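Local coordinates for putative antitoxin VapB45 (Mycobacterium tuberculosis, PDB 5AF3), which is possibly the antitoxin of a type II toxin-antitoxin system, with VapC45 as its cognate toxin, at residues Y26-R31 and L177-D182; L81-R86 and E158-Q163. One frame throughout, in Å; residues are numbered along the deposited sequence.

Contact 1: Y26-R31 and L177-D182; sequences YLVVPR and LPQYGD
The carbonyl oxygen of Tyr26 is met by two side chains of 177-182. Leu177 brings both branches to it, CD1 and CD2 each lying 3.8 Å from Tyr26 O, and the carboxamide of Gln179 arrives with its CD 3.9 Å from the same oxygen. Gln179 reaches this spot with CG set between its backbone N and carbonyl carbon (chi1 69°) and a bend at chi2; a long, flexible side chain suits a 3-10 turn whose backbone stays well back from the helix end. From the opposite direction Val28 sets its CG2 methyl 4.0 Å from Gln179 CD. Leu177 is buried, and its CD1 also packs 4.3 Å from Tyr26 CB; a branched apolar side chain suits such a place. Val28 has a positive phi (58°) and is the C-prime residue of a Schellman motif, in which Val29 N bonds back to Ser24 O; this turn ends helix 20-27 and leads the chain toward the N-cap residue Pro30 of helix 31-38. On the facing segment, Tyr180 N bonds to Leu177 O and closes the turn. The contact thus sets the C-terminal end of helix 20-27 against the connection between strands 172-176 and 185-187, with Leu187 of the latter strand touching both Tyr26 and Leu177.

Contact 2: L81-R86 and E158-Q163; sequences LNAFRR and EHYLQQ
Arg86 lays its guanidinium over one face of the Tyr160 ring, a cation-pi stack with Arg86 CZ 3.9 Å from the ring centroid and the two planes 30° apart. NH1 sits above the middle of the ring, 3.2 Å from Tyr160 CE1, while the aliphatic part of the chain crosses the phenol end, where Arg86 CD is 3.3 Å from Tyr160 OH. An extended start, with CG opposite the backbone N (chi1 -168°), carries the chain off its helix, and a bend at chi3 (-65°) tips the guanidinium onto the ring. One turn earlier on helix 72-86 the backbones approach most closely: Ala83 CB lies 3.6 Å from Tyr160 CB, and the small methyl lets the CA atoms of Ala83 and Tyr160 come to 6.2 Å. His159 CD2 comes over the rim of the opposite face of the ring.

In contrast to the buried meeting of Ala83 with Tyr160, Arg85 and Arg86 are partly exposed. Within helix 72-86, Arg85 grasps Asn82 OD1 side-on through NE (2.8 Å from OD1) and NH2, with Asn82 OD1 close to the guanidinium plane, and Asn82 ND2 donates to Val28 O. At the stack itself, tyrosine offers a broad pi surface and arginine a flat cation with a long apolar stem.

Tyr160 OH is hydrogen-bonded to Asp237 of the second subunit, whose other carboxylate oxygen is bonded to His159 NE2. These bonds place the ring at the subunit interface, and the carboxylate would be expected to make the ring more electron-rich and so a better partner for the cation.

In the fold
From the N terminus, the chain soon reaches helix 20-27, whose end enters contact 1, and, after helix 31-38 and strand 68-70, helix 72-86, whose last turns supply the first half of contact 2. After the helices that follow and the hairpin 144-147/150-153, helix 155-161 returns to close the loop of contact 2; strands 164-166 and 172-176 then lead to 177-182, which closes the longer loop of contact 1. Contact 2 is therefore nested within contact 1. Their centres lie about 11 Å apart. Together they tie the putative helix-turn-helix region to helix 155-161 and to the sheet containing strands 172-176 and 185-187, and both touch the second subunit.

Contact 1: Y26-R31 and L177-D182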
# COMPACT_ATOMS: atom_id res chain seq x y z
N TYR A 26 8.05 1.26 5.13
CA TYR A 26 7.43 0.37 6.11
C TYR A 26 6.21 0.96 6.82
O TYR A 26 5.25 0.25 7.08
CB TYR A 26 8.45 -0.11 7.15
CG TYR A 26 9.77 -0.62 6.62
CD1 TYR A 26 9.88 -1.22 5.33
CD2 TYR A 26 10.92 -0.52 7.39
CE1 TYR A 26 11.14 -1.69 4.86
CE2 TYR A 26 12.15 -0.99 6.92
CZ TYR A 26 12.23 -1.58 5.66
OH TYR A 26 13.48 -2.03 5.25
N LEU A 27 6.28 2.26 7.16
CA LEU A 27 5.21 2.99 7.85
C LEU A 27 4.17 3.62 6.91
O LEU A 27 3.07 3.99 7.35
CB LEU A 27 5.81 4.09 8.74
CG LEU A 27 6.82 3.66 9.80
CD1 LEU A 27 6.99 4.86 10.76
CD2 LEU A 27 6.43 2.39 10.51
N VAL A 28 4.51 3.69 5.62
CA VAL A 28 3.65 4.35 4.60
C VAL A 28 3.40 5.82 5.00
O VAL A 28 2.26 6.24 5.32
CB VAL A 28 2.31 3.59 4.35
CG1 VAL A 28 1.64 4.11 3.07
CG2 VAL A 28 2.54 2.09 4.25
N VAL A 29 4.49 6.56 5.01
CA VAL A 29 4.52 7.97 5.40
C VAL A 29 5.56 8.59 4.50
O VAL A 29 6.58 7.95 4.20
CB VAL A 29 4.89 8.18 6.90
CG1 VAL A 29 6.24 7.59 7.21
CG2 VAL A 29 4.88 9.70 7.28
N PRO A 30 5.30 9.83 4.01
CA PRO A 30 6.29 10.48 3.17
C PRO A 30 7.63 10.64 3.84
O PRO A 30 7.71 11.01 5.03
CB PRO A 30 5.64 11.84 2.81
CG PRO A 30 4.19 11.56 2.91
CD PRO A 30 4.09 10.65 4.14
N ARG A 31 8.70 10.33 3.11
CA ARG A 31 10.02 10.54 3.65
C ARG A 31 10.25 11.99 4.17
O ARG A 31 10.96 12.18 5.16
CB ARG A 31 11.09 10.16 2.64
CG ARG A 31 12.48 10.15 3.25
CD ARG A 31 13.49 10.69 2.24
NE ARG A 31 14.68 11.21 2.94
CZ ARG A 31 15.76 10.49 3.22
NH1 ARG A 31 15.84 9.21 2.84
NH2 ARG A 31 16.77 11.06 3.87
N LEU A 177 2.45 -4.73 10.84
CA LEU A 177 2.14 -3.74 9.76
C LEU A 177 0.84 -4.19 9.06
O LEU A 177 0.83 -5.20 8.35
CB LEU A 177 3.34 -3.59 8.79
CG LEU A 177 4.68 -3.24 9.45
CD1 LEU A 177 5.77 -3.24 8.44
CD2 LEU A 177 4.64 -1.87 10.17
N PRO A 178 -0.30 -3.52 9.38
CA PRO A 178 -1.61 -4.06 8.96
C PRO A 178 -1.82 -3.99 7.45
O PRO A 178 -2.72 -4.65 6.94
CB PRO A 178 -2.63 -3.19 9.72
CG PRO A 178 -1.91 -1.90 9.97
CD PRO A 178 -0.43 -2.27 10.16
N GLN A 179 -0.97 -3.24 6.76
CA GLN A 179 -1.04 -3.15 5.29
C GLN A 179 -0.69 -4.48 4.63
O GLN A 179 -1.07 -4.71 3.48
CB GLN A 179 -0.19 -2.03 4.70
CG GLN A 179 1.35 -2.21 4.77
CD GLN A 179 1.99 -1.53 5.98
OE1 GLN A 179 3.10 -0.98 5.87
NE2 GLN A 179 1.30 -1.55 7.12
N TYR A 180 -0.02 -5.37 5.38
CA TYR A 180 0.30 -6.72 4.88
C TYR A 180 -0.78 -7.75 5.21
O TYR A 180 -0.66 -8.92 4.84
CB TYR A 180 1.65 -7.20 5.41
CG TYR A 180 2.85 -6.48 4.92
CD1 TYR A 180 3.31 -5.33 5.59
CD2 TYR A 180 3.56 -6.92 3.79
CE1 TYR A 180 4.42 -4.68 5.18
CE2 TYR A 180 4.69 -6.27 3.37
CZ TYR A 180 5.12 -5.15 4.06
OH TYR A 180 6.24 -4.47 3.67
N GLY A 181 -1.81 -7.34 5.93
CA GLY A 181 -2.97 -8.16 6.15
C GLY A 181 -2.63 -9.44 6.91
O GLY A 181 -1.81 -9.43 7.83
N ASP A 182 -3.26 -10.54 6.51
CA ASP A 182 -3.06 -11.82 7.16
C ASP A 182 -1.67 -12.45 6.97
O ASP A 182 -1.40 -13.50 7.57
CB ASP A 182 -4.18 -12.81 6.79
CG ASP A 182 -5.54 -12.39 7.36
OD1 ASP A 182 -5.62 -11.90 8.52
OD2 ASP A 182 -6.54 -12.56 6.63

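Contact 2: L81-R86 and E158-Q163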
# COMPACT_ATOMS: atom_id res chain seq x y z
N LEU A 81 2.78 8.40 15.59
CA LEU A 81 2.55 9.71 15.00
C LEU A 81 1.91 9.62 13.61
O LEU A 81 1.10 10.45 13.24
CB LEU A 81 3.84 10.48 14.90
CG LEU A 81 4.45 11.00 16.20
CD1 LEU A 81 5.74 11.69 15.87
CD2 LEU A 81 3.43 11.97 16.88
N ASN A 82 2.29 8.62 12.83
CA ASN A 82 1.63 8.42 11.53
C ASN A 82 0.18 8.01 11.66
O ASN A 82 -0.67 8.37 10.80
CB ASN A 82 2.40 7.42 10.67
CG ASN A 82 1.99 7.51 9.20
OD1 ASN A 82 1.70 8.59 8.68
ND2 ASN A 82 1.92 6.36 8.53
N ALA A 83 -0.13 7.26 12.71
CA ALA A 83 -1.48 6.85 13.00
C ALA A 83 -2.27 8.10 13.37
O ALA A 83 -3.44 8.23 12.98
CB ALA A 83 -1.54 5.84 14.14
N PHE A 84 -1.62 9.01 14.12
CA PHE A 84 -2.25 10.30 14.45
C PHE A 84 -2.53 11.10 13.15
O PHE A 84 -3.65 11.63 12.96
CB PHE A 84 -1.38 11.16 15.41
CG PHE A 84 -1.24 10.59 16.80
CD1 PHE A 84 -1.91 9.44 17.22
CD2 PHE A 84 -0.40 11.25 17.72
CE1 PHE A 84 -1.73 8.95 18.52
CE2 PHE A 84 -0.22 10.77 19.02
CZ PHE A 84 -0.87 9.62 19.40
N ARG A 85 -1.56 11.12 12.26
CA ARG A 85 -1.63 11.87 11.00
C ARG A 85 -2.76 11.32 10.14
O ARG A 85 -3.57 12.08 9.62
CB ARG A 85 -0.33 11.76 10.23
CG ARG A 85 -0.27 12.59 8.94
CD ARG A 85 1.07 12.44 8.26
NE ARG A 85 1.14 11.15 7.60
CZ ARG A 85 1.07 10.96 6.29
NH1 ARG A 85 0.97 11.99 5.45
NH2 ARG A 85 1.15 9.73 5.82
N ARG A 86 -2.82 10.00 10.00
CA ARG A 86 -3.91 9.31 9.29
C ARG A 86 -5.29 9.68 9.82
O ARG A 86 -6.25 9.78 9.04
CB ARG A 86 -3.72 7.79 9.42
CG ARG A 86 -4.60 6.94 8.51
CD ARG A 86 -4.21 5.45 8.67
NE ARG A 86 -2.86 5.16 8.23
CZ ARG A 86 -1.84 4.75 9.00
NH1 ARG A 86 -1.95 4.62 10.32
NH2 ARG A 86 -0.67 4.50 8.45
N GLU A 158 -6.94 3.75 17.63
CA GLU A 158 -6.80 2.47 18.38
C GLU A 158 -6.36 1.32 17.50
O GLU A 158 -5.47 0.54 17.88
CB GLU A 158 -8.10 2.06 19.05
CG GLU A 158 -8.34 2.69 20.36
CD GLU A 158 -9.50 2.03 21.10
OE1 GLU A 158 -10.34 1.34 20.47
OE2 GLU A 158 -9.56 2.22 22.33
N HIS A 159 -6.98 1.19 16.33
CA HIS A 159 -6.59 0.13 15.35
C HIS A 159 -5.07 0.05 15.14
O HIS A 159 -4.49 -1.06 15.12
CB HIS A 159 -7.34 0.33 14.02
CG HIS A 159 -6.83 -0.48 12.86
ND1 HIS A 159 -6.82 -1.86 12.86
CD2 HIS A 159 -6.32 -0.10 11.67
CE1 HIS A 159 -6.34 -2.30 11.70
NE2 HIS A 159 -6.03 -1.25 10.96
N TYR A 160 -4.41 1.19 15.00
CA TYR A 160 -2.96 1.15 14.87
C TYR A 160 -2.21 0.88 16.19
O TYR A 160 -1.19 0.18 16.18
CB TYR A 160 -2.44 2.40 14.18
CG TYR A 160 -3.02 2.42 12.78
CD1 TYR A 160 -2.44 1.66 11.77
CD2 TYR A 160 -4.20 3.11 12.50
CE1 TYR A 160 -3.01 1.60 10.50
CE2 TYR A 160 -4.79 3.06 11.23
CZ TYR A 160 -4.19 2.31 10.24
OH TYR A 160 -4.74 2.24 8.97
N LEU A 161 -2.66 1.49 17.28
CA LEU A 161 -2.05 1.29 18.59
C LEU A 161 -2.03 -0.17 18.99
O LEU A 161 -1.08 -0.59 19.62
CB LEU A 161 -2.80 2.08 19.67
CG LEU A 161 -2.81 3.60 19.44
CD1 LEU A 161 -3.34 4.35 20.69
CD2 LEU A 161 -1.48 4.18 19.05
N GLN A 162 -3.10 -0.90 18.65
CA GLN A 162 -3.30 -2.33 18.93
C GLN A 162 -2.29 -3.25 18.25
O GLN A 162 -2.15 -4.42 18.64
CB GLN A 162 -4.72 -2.75 18.49
CG GLN A 162 -5.78 -2.40 19.50
CD GLN A 162 -7.22 -2.40 18.94
OE1 GLN A 162 -7.45 -2.54 17.72
NE2 GLN A 162 -8.19 -2.24 19.84
N GLN A 163 -1.60 -2.74 17.24
CA GLN A 163 -0.60 -3.54 16.48
C GLN A 163 0.75 -3.69 17.19
O GLN A 163 1.62 -4.44 16.73
CB GLN A 163 -0.35 -2.96 15.08
CG GLN A 163 -1.62 -2.71 14.22
CD GLN A 163 -2.50 -3.92 14.17
OE1 GLN A 163 -2.02 -5.04 14.01
NE2 GLN A 163 -3.80 -3.72 14.32